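Side-chain contacts in AAA ATPase, central region (Enterococcus faecium, PDB 2R9G), which probably acts in maintaining DNA replication, as ATPases of the MgsA/RarA family do, and is represented by its C-terminal fragment, found as a four-chain assembly: residues Y15-A20 with L37-E42; I56-I61 with A68-V73; Q171-K176 with K180-L185. All coordinates share one frame; numbering follows the deposited sequence.

Contact 1: Y15-A20 with L37-E42; sequences YDVISA and LARLVE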
loop_
_atom_site.group_PDB
_atom_site.type_symbol
_atom_site.label_atom_id
_atom_site.label_comp_id
_atom_site.label_asym_id
_atom_site.label_seq_id
_atom_site.Cartn_x
_atom_site.Cartn_y
_atom_site.Cartn_z
ATOM N N TYR C 15 28.373 6.542 10.194
ATOM C CA TYR C 15 27.372 6.515 11.255
ATOM C C TYR C 15 26.940 7.907 11.752
ATOM O O TYR C 15 25.868 8.042 12.342
ATOM C CB TYR C 15 27.788 5.585 12.409
ATOM C CG TYR C 15 29.178 5.801 12.971
ATOM C CD1 TYR C 15 30.194 4.873 12.740
ATOM C CD2 TYR C 15 29.474 6.922 13.757
ATOM C CE1 TYR C 15 31.476 5.063 13.266
ATOM C CE2 TYR C 15 30.744 7.122 14.285
ATOM C CZ TYR C 15 31.743 6.192 14.037
ATOM O OH TYR C 15 33.002 6.398 14.565
ATOM N N ASP C 16 27.773 8.921 11.510
ATOM C CA ASP C 16 27.421 10.314 11.809
ATOM C C ASP C 16 26.516 10.945 10.748
ATOM O O ASP C 16 25.693 11.809 11.068
ATOM C CB ASP C 16 28.678 11.172 11.973
ATOM C CG ASP C 16 29.359 10.968 13.315
ATOM O OD1 ASP C 16 28.701 10.502 14.276
ATOM O OD2 ASP C 16 30.561 11.280 13.404
ATOM N N VAL C 17 26.701 10.535 9.490
ATOM C CA VAL C 17 25.850 10.977 8.382
ATOM C C VAL C 17 24.480 10.317 8.532
ATOM O O VAL C 17 23.453 10.975 8.380
ATOM C CB VAL C 17 26.472 10.675 6.984
ATOM C CG1 VAL C 17 25.615 11.247 5.874
ATOM C CG2 VAL C 17 27.868 11.264 6.882
ATOM N N ILE C 18 24.498 9.029 8.873
ATOM C CA ILE C 18 23.305 8.222 9.135
ATOM C C ILE C 18 22.490 8.811 10.289
ATOM O O ILE C 18 21.263 8.917 10.196
ATOM C CB ILE C 18 23.709 6.725 9.410
ATOM C CG1 ILE C 18 23.909 5.947 8.099
ATOM C CG2 ILE C 18 22.729 6.011 10.324
ATOM C CD1 ILE C 18 22.668 5.804 7.227
ATOM N N SER C 19 23.190 9.216 11.351
ATOM C CA SER C 19 22.575 9.859 12.515
ATOM C C SER C 19 21.943 11.205 12.141
ATOM O O SER C 19 20.791 11.449 12.477
ATOM C CB SER C 19 23.607 10.036 13.639
ATOM O OG SER C 19 23.068 10.745 14.738
ATOM N N ALA C 20 22.685 12.045 11.415
ATOM C CA ALA C 20 22.190 13.357 10.983
ATOM C C ALA C 20 21.008 13.273 10.009
ATOM O O ALA C 20 20.126 14.121 10.031
ATOM C CB ALA C 20 23.309 14.165 10.385
ATOM N N LEU C 37 20.894 12.609 2.636
ATOM C CA LEU C 37 20.579 11.527 1.696
ATOM C C LEU C 37 21.582 11.532 0.543
ATOM O O LEU C 37 22.124 10.480 0.186
ATOM C CB LEU C 37 19.133 11.593 1.183
ATOM C CG LEU C 37 18.714 10.639 0.047
ATOM C CD1 LEU C 37 18.995 9.166 0.373
ATOM C CD2 LEU C 37 17.258 10.832 -0.322
ATOM N N ALA C 38 21.845 12.727 0.011
ATOM C CA ALA C 38 22.790 12.930 -1.079
ATOM C C ALA C 38 24.192 12.412 -0.759
ATOM O O ALA C 38 24.821 11.779 -1.597
ATOM C CB ALA C 38 22.833 14.386 -1.461
ATOM N N ARG C 39 24.659 12.681 0.458
ATOM C CA ARG C 39 25.949 12.205 0.940
ATOM C C ARG C 39 25.989 10.689 1.039
ATOM O O ARG C 39 27.010 10.074 0.738
ATOM C CB ARG C 39 26.256 12.803 2.311
ATOM C CG ARG C 39 26.651 14.250 2.254
ATOM C CD ARG C 39 26.784 14.840 3.619
ATOM N NE ARG C 39 28.067 14.548 4.248
ATOM C CZ ARG C 39 28.593 15.277 5.227
ATOM N NH1 ARG C 39 27.959 16.362 5.678
ATOM N NH2 ARG C 39 29.762 14.929 5.746
ATOM N N LEU C 40 24.878 10.105 1.473
ATOM C CA LEU C 40 24.741 8.662 1.577
ATOM C C LEU C 40 24.679 7.986 0.211
ATOM O O LEU C 40 25.297 6.942 0.010
ATOM C CB LEU C 40 23.513 8.302 2.416
ATOM C CG LEU C 40 23.615 8.614 3.909
ATOM C CD1 LEU C 40 22.255 8.448 4.542
ATOM C CD2 LEU C 40 24.681 7.751 4.621
ATOM N N VAL C 41 23.943 8.599 -0.713
ATOM C CA VAL C 41 23.863 8.149 -2.103
ATOM C C VAL C 41 25.257 8.160 -2.743
ATOM O O VAL C 41 25.662 7.178 -3.357
ATOM C CB VAL C 41 22.843 8.996 -2.932
ATOM C CG1 VAL C 41 23.053 8.832 -4.444
ATOM C CG2 VAL C 41 21.412 8.630 -2.562
ATOM N N GLU C 42 25.990 9.254 -2.550
ATOM C CA GLU C 42 27.372 9.370 -3.017
ATOM C C GLU C 42 28.298 8.287 -2.453
ATOM O O GLU C 42 29.148 7.777 -3.171
ATOM C CB GLU C 42 27.938 10.760 -2.717
ATOM C CG GLU C 42 27.484 11.835 -3.683
ATOM C CD GLU C 42 27.884 11.540 -5.119
ATOM O OE1 GLU C 42 29.078 11.701 -5.451
ATOM O OE2 GLU C 42 27.002 11.155 -5.916
#

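Contact 2: I56-I61 with A68-V73; sequences IGYEDI and AAARTV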
loop_
_atom_site.group_PDB
_atom_site.type_symbol
_atom_site.label_atom_id
_atom_site.label_comp_id
_atom_site.label_asym_id
_atom_site.label_seq_id
_atom_site.Cartn_x
_atom_site.Cartn_y
_atom_site.Cartn_z
ATOM N N ILE C 56 13.228 5.118 10.228
ATOM C CA ILE C 56 12.791 6.507 10.445
ATOM C C ILE C 56 11.271 6.646 10.304
ATOM O O ILE C 56 10.614 7.158 11.207
ATOM C CB ILE C 56 13.521 7.510 9.504
ATOM C CG1 ILE C 56 15.024 7.546 9.804
ATOM C CG2 ILE C 56 12.953 8.902 9.673
ATOM C CD1 ILE C 56 15.866 8.019 8.625
ATOM N N GLY C 57 10.725 6.138 9.197
ATOM C CA GLY C 57 9.297 6.227 8.915
ATOM C C GLY C 57 8.445 5.604 10.000
ATOM O O GLY C 57 7.421 6.156 10.394
ATOM N N TYR C 58 8.888 4.462 10.503
ATOM C CA TYR C 58 8.158 3.763 11.541
ATOM C C TYR C 58 8.453 4.245 12.961
ATOM O O TYR C 58 7.616 4.092 13.847
ATOM C CB TYR C 58 8.397 2.267 11.451
ATOM C CG TYR C 58 7.664 1.569 10.321
ATOM C CD1 TYR C 58 6.280 1.399 10.351
ATOM C CD2 TYR C 58 8.364 1.033 9.244
ATOM C CE1 TYR C 58 5.617 0.729 9.319
ATOM C CE2 TYR C 58 7.713 0.376 8.208
ATOM C CZ TYR C 58 6.346 0.231 8.248
ATOM O OH TYR C 58 5.718 -0.438 7.225
ATOM N N GLU C 59 9.640 4.793 13.190
ATOM C CA GLU C 59 10.009 5.301 14.511
ATOM C C GLU C 59 9.439 6.691 14.726
ATOM O O GLU C 59 8.766 6.945 15.716
ATOM C CB GLU C 59 11.534 5.331 14.688
ATOM C CG GLU C 59 11.986 5.683 16.084
ATOM C CD GLU C 59 13.494 5.801 16.212
ATOM O OE1 GLU C 59 14.232 4.921 15.701
ATOM O OE2 GLU C 59 13.945 6.778 16.843
ATOM N N ASP C 60 9.700 7.574 13.775
ATOM C CA ASP C 60 9.455 8.997 13.978
ATOM C C ASP C 60 8.166 9.506 13.363
ATOM O O ASP C 60 7.604 10.491 13.840
ATOM C CB ASP C 60 10.663 9.800 13.496
ATOM C CG ASP C 60 11.908 9.515 14.334
ATOM O OD1 ASP C 60 11.809 9.584 15.580
ATOM O OD2 ASP C 60 12.980 9.217 13.762
ATOM N N ILE C 61 7.688 8.839 12.320
ATOM C CA ILE C 61 6.435 9.237 11.684
ATOM C C ILE C 61 5.339 8.341 12.245
ATOM O O ILE C 61 4.424 8.839 12.901
ATOM C CB ILE C 61 6.539 9.287 10.122
ATOM C CG1 ILE C 61 7.236 10.577 9.671
ATOM C CG2 ILE C 61 5.165 9.202 9.452
ATOM C CD1 ILE C 61 8.781 10.602 9.839
ATOM N N ALA C 68 2.133 6.701 4.862
ATOM C CA ALA C 68 3.465 7.160 4.464
ATOM C C ALA C 68 4.572 6.272 5.007
ATOM O O ALA C 68 5.580 6.061 4.332
ATOM C CB ALA C 68 3.695 8.583 4.894
ATOM N N ALA C 69 4.385 5.761 6.222
ATOM C CA ALA C 69 5.350 4.858 6.831
ATOM C C ALA C 69 5.352 3.552 6.047
ATOM O O ALA C 69 6.420 2.978 5.791
ATOM C CB ALA C 69 5.025 4.611 8.321
ATOM N N ALA C 70 4.158 3.102 5.651
ATOM C CA ALA C 70 4.022 1.909 4.816
ATOM C C ALA C 70 4.628 2.107 3.426
ATOM O O ALA C 70 5.196 1.168 2.865
ATOM C CB ALA C 70 2.567 1.496 4.703
ATOM N N ARG C 71 4.512 3.328 2.890
ATOM C CA ARG C 71 5.025 3.665 1.549
ATOM C C ARG C 71 6.553 3.646 1.412
ATOM O O ARG C 71 7.068 3.638 0.290
ATOM C CB ARG C 71 4.483 5.021 1.083
ATOM C CG ARG C 71 3.045 4.969 0.597
ATOM C CD ARG C 71 2.677 6.184 -0.239
ATOM N NE ARG C 71 2.765 7.439 0.507
ATOM C CZ ARG C 71 1.778 7.950 1.233
ATOM N NH1 ARG C 71 0.625 7.308 1.334
ATOM N NH2 ARG C 71 1.944 9.102 1.867
ATOM N N THR C 72 7.260 3.666 2.545
ATOM C CA THR C 72 8.713 3.595 2.574
ATOM C C THR C 72 9.163 2.200 2.136
ATOM O O THR C 72 10.190 2.043 1.487
ATOM C CB THR C 72 9.248 3.913 3.988
ATOM O OG1 THR C 72 8.640 5.120 4.472
ATOM C CG2 THR C 72 10.760 4.080 3.987
ATOM N N VAL C 73 8.373 1.198 2.500
ATOM C CA VAL C 73 8.643 -0.179 2.117
ATOM C C VAL C 73 8.470 -0.343 0.599
ATOM O O VAL C 73 9.304 -0.964 -0.045
ATOM C CB VAL C 73 7.761 -1.154 2.917
ATOM C CG1 VAL C 73 8.068 -2.601 2.551
ATOM C CG2 VAL C 73 7.958 -0.915 4.420
#

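Contact 3: Q171-K176 with K180-L185; sequences QYYQPK and KYEQAL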
loop_
_atom_site.group_PDB
_atom_site.type_symbol
_atom_site.label_atom_id
_atom_site.label_comp_id
_atom_site.label_asym_id
_atom_site.label_seq_id
_atom_site.Cartn_x
_atom_site.Cartn_y
_atom_site.Cartn_z
ATOM N N GLN C 171 -0.140 1.254 31.858
ATOM C CA GLN C 171 -0.538 2.065 30.723
ATOM C C GLN C 171 0.715 2.461 29.958
ATOM O O GLN C 171 1.497 3.302 30.409
ATOM C CB GLN C 171 -1.319 3.299 31.180
ATOM C CG GLN C 171 -1.820 4.180 30.040
ATOM C CD GLN C 171 -2.723 5.311 30.506
ATOM O OE1 GLN C 171 -3.351 5.233 31.563
ATOM N NE2 GLN C 171 -2.802 6.365 29.705
ATOM N N TYR C 172 0.901 1.830 28.804
ATOM C CA TYR C 172 2.080 2.061 27.971
ATOM C C TYR C 172 1.834 3.103 26.889
ATOM O O TYR C 172 2.718 3.905 26.585
ATOM C CB TYR C 172 2.532 0.757 27.331
ATOM C CG TYR C 172 2.816 -0.345 28.324
ATOM C CD1 TYR C 172 3.686 -0.139 29.391
ATOM C CD2 TYR C 172 2.217 -1.599 28.191
ATOM C CE1 TYR C 172 3.948 -1.147 30.305
ATOM C CE2 TYR C 172 2.473 -2.615 29.094
ATOM C CZ TYR C 172 3.343 -2.383 30.150
ATOM O OH TYR C 172 3.597 -3.384 31.057
ATOM N N TYR C 173 0.632 3.084 26.317
ATOM C CA TYR C 173 0.323 3.903 25.172
ATOM C C TYR C 173 -0.317 5.220 25.572
ATOM O O TYR C 173 -1.394 5.255 26.174
ATOM C CB TYR C 173 -0.555 3.136 24.173
ATOM C CG TYR C 173 -0.934 3.948 22.948
ATOM C CD1 TYR C 173 0.044 4.431 22.076
ATOM C CD2 TYR C 173 -2.269 4.228 22.662
ATOM C CE1 TYR C 173 -0.296 5.181 20.958
ATOM C CE2 TYR C 173 -2.624 4.979 21.543
ATOM C CZ TYR C 173 -1.630 5.453 20.697
ATOM O OH TYR C 173 -1.959 6.195 19.586
ATOM N N GLN C 174 0.372 6.303 25.250
ATOM C CA GLN C 174 -0.208 7.628 25.375
ATOM C C GLN C 174 -0.322 8.232 23.984
ATOM O O GLN C 174 0.685 8.639 23.387
ATOM C CB GLN C 174 0.561 8.520 26.364
ATOM C CG GLN C 174 1.936 8.005 26.769
ATOM C CD GLN C 174 2.297 8.345 28.212
ATOM O OE1 GLN C 174 3.381 8.858 28.486
ATOM N NE2 GLN C 174 1.388 8.052 29.141
ATOM N N PRO C 175 -1.556 8.257 23.451
ATOM C CA PRO C 175 -1.845 8.724 22.101
ATOM C C PRO C 175 -1.500 10.186 21.892
ATOM O O PRO C 175 -1.544 10.987 22.830
ATOM C CB PRO C 175 -3.352 8.519 21.975
ATOM C CG PRO C 175 -3.856 8.430 23.350
ATOM C CD PRO C 175 -2.776 7.808 24.145
ATOM N N LYS C 176 -1.141 10.516 20.660
ATOM C CA LYS C 176 -0.790 11.879 20.310
ATOM C C LYS C 176 -1.791 12.405 19.299
ATOM O O LYS C 176 -2.585 11.646 18.750
ATOM C CB LYS C 176 0.645 11.937 19.788
ATOM C CG LYS C 176 1.676 11.598 20.864
ATOM C CD LYS C 176 3.061 12.063 20.465
ATOM C CE LYS C 176 3.941 12.286 21.685
ATOM N NZ LYS C 176 5.112 13.151 21.342
ATOM N N LYS C 180 -4.311 13.666 12.109
ATOM C CA LYS C 180 -5.714 13.243 12.122
ATOM C C LYS C 180 -5.947 11.745 12.305
ATOM O O LYS C 180 -6.994 11.343 12.823
ATOM C CB LYS C 180 -6.419 13.706 10.843
ATOM C CG LYS C 180 -6.826 15.172 10.848
ATOM C CD LYS C 180 -7.732 15.490 9.662
ATOM C CE LYS C 180 -8.132 16.962 9.629
ATOM N NZ LYS C 180 -7.001 17.841 9.208
ATOM N N TYR C 181 -4.995 10.917 11.879
ATOM C CA TYR C 181 -5.152 9.478 12.041
ATOM C C TYR C 181 -5.078 9.042 13.506
ATOM O O TYR C 181 -5.887 8.216 13.955
ATOM C CB TYR C 181 -4.144 8.696 11.202
ATOM C CG TYR C 181 -4.512 7.238 11.061
ATOM C CD1 TYR C 181 -5.398 6.818 10.075
ATOM C CD2 TYR C 181 -3.984 6.277 11.920
ATOM C CE1 TYR C 181 -5.743 5.476 9.944
ATOM C CE2 TYR C 181 -4.324 4.936 11.795
ATOM C CZ TYR C 181 -5.198 4.543 10.808
ATOM O OH TYR C 181 -5.538 3.212 10.682
ATOM N N GLU C 182 -4.113 9.594 14.237
ATOM C CA GLU C 182 -3.905 9.229 15.634
ATOM C C GLU C 182 -4.802 10.032 16.588
ATOM O O GLU C 182 -4.976 9.653 17.749
ATOM C CB GLU C 182 -2.431 9.361 16.015
ATOM C CG GLU C 182 -1.987 8.411 17.116
ATOM C CD GLU C 182 -0.605 8.726 17.673
ATOM O OE1 GLU C 182 0.091 9.616 17.137
ATOM O OE2 GLU C 182 -0.215 8.077 18.658
ATOM N N GLN C 183 -5.369 11.134 16.096
ATOM C CA GLN C 183 -6.419 11.849 16.819
ATOM C C GLN C 183 -7.595 10.898 17.014
ATOM O O GLN C 183 -8.117 10.766 18.114
ATOM C CB GLN C 183 -6.893 13.069 16.036
ATOM C CG GLN C 183 -5.985 14.272 16.092
ATOM C CD GLN C 183 -6.473 15.404 15.205
ATOM O OE1 GLN C 183 -7.654 15.469 14.856
ATOM N NE2 GLN C 183 -5.563 16.301 14.829
ATOM N N ALA C 184 -7.966 10.222 15.930
ATOM C CA ALA C 184 -9.068 9.279 15.908
ATOM C C ALA C 184 -8.761 7.984 16.665
ATOM O O ALA C 184 -9.651 7.427 17.314
ATOM C CB ALA C 184 -9.469 8.977 14.459
ATOM N N LEU C 185 -7.519 7.501 16.571
ATOM C CA LEU C 185 -7.107 6.304 17.310
ATOM C C LEU C 185 -7.128 6.587 18.803
ATOM O O LEU C 185 -7.587 5.763 19.590
ATOM C CB LEU C 185 -5.710 5.822 16.906
ATOM C CG LEU C 185 -5.408 5.236 15.527
ATOM C CD1 LEU C 185 -4.011 4.624 15.549
ATOM C CD2 LEU C 185 -6.439 4.202 15.059
#

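Contact 1: Y15-A20 with L37-E42
Helices 15-20 and 37-42 pack with axes 9.7 Å apart and N-to-C directions at 145°, roughly antiparallel but splayed, and Val17 and Leu40 have the nearest CA atoms across the pair. The pairing is entirely apolar and rests on a few branched side chains. Val17 points toward the other helix, and the methyl CG1, anti to the backbone N (chi1 -175°), does most of the touching. It meets Leu40 CD2 at 3.8 Å, the two side chains sliding past one another in opposite directions. The same Val17 CG1 also rests against Arg39 CB at 3.9 Å, so that this single methyl touches two successive residues of the facing helix. Ile18 starts out less directly aimed, but its long branch swings toward the partner: CD1 reaches Leu40 CD1 at 3.8 Å and lies equally near Leu40 CD2, the two side chains crossing at about a right angle. Leu40 thus rests against both valine and isoleucine. These are neighbouring arms of a helical hairpin, helices 14-26 and 30-43, whose sequences match in turn the AAA+ lid family and the MgsA C-terminal family. Helix 46-61 packs beside both, Ile49 touching Leu40, while Ser48 and Arg52 lie against Ile18. Arg39 contributes mainly its aliphatic root here. Its chain bends at chi3 (82°), and the guanidinium, which Val17 CG2 approaches obliquely, is engaged by Asp8 and Asp12 in salt bridges and by His35 through NH1. Asp16 faces another way, toward Arg131 and Arg143 of the second subunit.

Contact 2: I56-I61 with A68-V73
Gly57 and Ala69 bring the two backbones together, their CA atoms only 4.7 Å apart, where helices 56-61 and 68-73 run almost antiparallel (166°) with axes separated by 8.5 Å. Close backbone packing comes first. Ala69 points its methyl at the opposite helix, and CB sits 3.5 Å from Gly57 O. Both residues being small, the main chains can approach this closely.

The second kind of contact is made by the aromatic ring of Tyr58. Its CG lies anti to the carbonyl carbon (chi1 -75°), which carries the ring across to the facing helix. Ala69 CB lies over one ring face, 4.0 Å from Tyr58 CD1, while the backbone oxygen Ala69 O is 3.7 Å from Tyr58 CZ. Farther out, the phenol oxygen reaches the next turn: Tyr58 OH stands 3.6 Å from Val73 CG2, which comes to the ring edge near its plane, and 3.8 Å from Ala70 CA. The side chains of Tyr58 and Val73 cross at about a right angle.

In the third subunit Asp93 packs on Tyr58 and Ala78 on Val73. The arrangement is that of a tight antiparallel helical hairpin, built by helices 46-61 and 66-82 around a glycine-alanine close approach.

Contact 3: Q171-K176 with K180-L185
Tyr173 and Glu182 are brought together by first torsions that set CG anti to the backbone N, cleanly in the tyrosine (chi1 179°) and in a skewed anti position in the glutamate (chi1 -151°), whose chain runs on extended beyond CG. The two side chains approach from opposite directions. Tyr173 OH donates over 2.7 Å to Glu182 OE2, which accepts with its anti lone pair, the one away from the other carboxylate oxygen. This oxygen lies at the ring edge, near the ring plane. Ring and carboxylate planes differ by 29°. The same Glu182 OE2 also takes a weak bond from the backbone, Lys176 N at 3.3 Å. The remaining contacts are van der Waals contacts between carbon and oxygen. Lys176 CB lies 3.6 Å from Glu182 OE1, while the lysine chain beyond it leads away from the helix. Lys176 O comes within 3.6 Å of Glu182 CB. The tyrosine ring is also covered from its own segment, Pro175 N standing over the centre of one face, 3.8 Å above the plane. Separately, Tyr189, farther along helix 180-195, meets the ring edge-to-face. Two serines complete the setting of the carboxylate, Ser106 OG bonding to Glu182 OE2 and Ser104 OG to Glu182 OE1. The third subunit bonds to the backbone here, Asp31 OD1 to Tyr173 N. The contact thereby pins the irregular segment 171-176 to the first turns of the C-terminal helix. With OE2 gripped by two hydroxyls and, weakly, an amide, and OE1 by a further hydroxyl, the polar surroundings of the buried Glu182 would be consistent with a carboxylate stabilised by hydroxyl and amide dipoles, with no salt bridge across this contact.

In the fold
Along the chain the three contacts follow one another in series, none nested in another and none crossing. Contact 1 closes the hairpin between helices 14-26 and 30-43. Helix 46-61 follows directly, and contact 2 joins its end to helix 66-82 across a short turn, its centre about 18 Å from that of contact 1. Contact 3 comes much later, after helix 106-119 and a long irregular region, and closes a small loop onto helix 180-195; its centre lies about 17 Å from that of contact 2 and on the opposite side of the chain's centre from contact 1. Contacts 1 and 2 both touch the second subunit, and contacts 2 and 3 both touch the third.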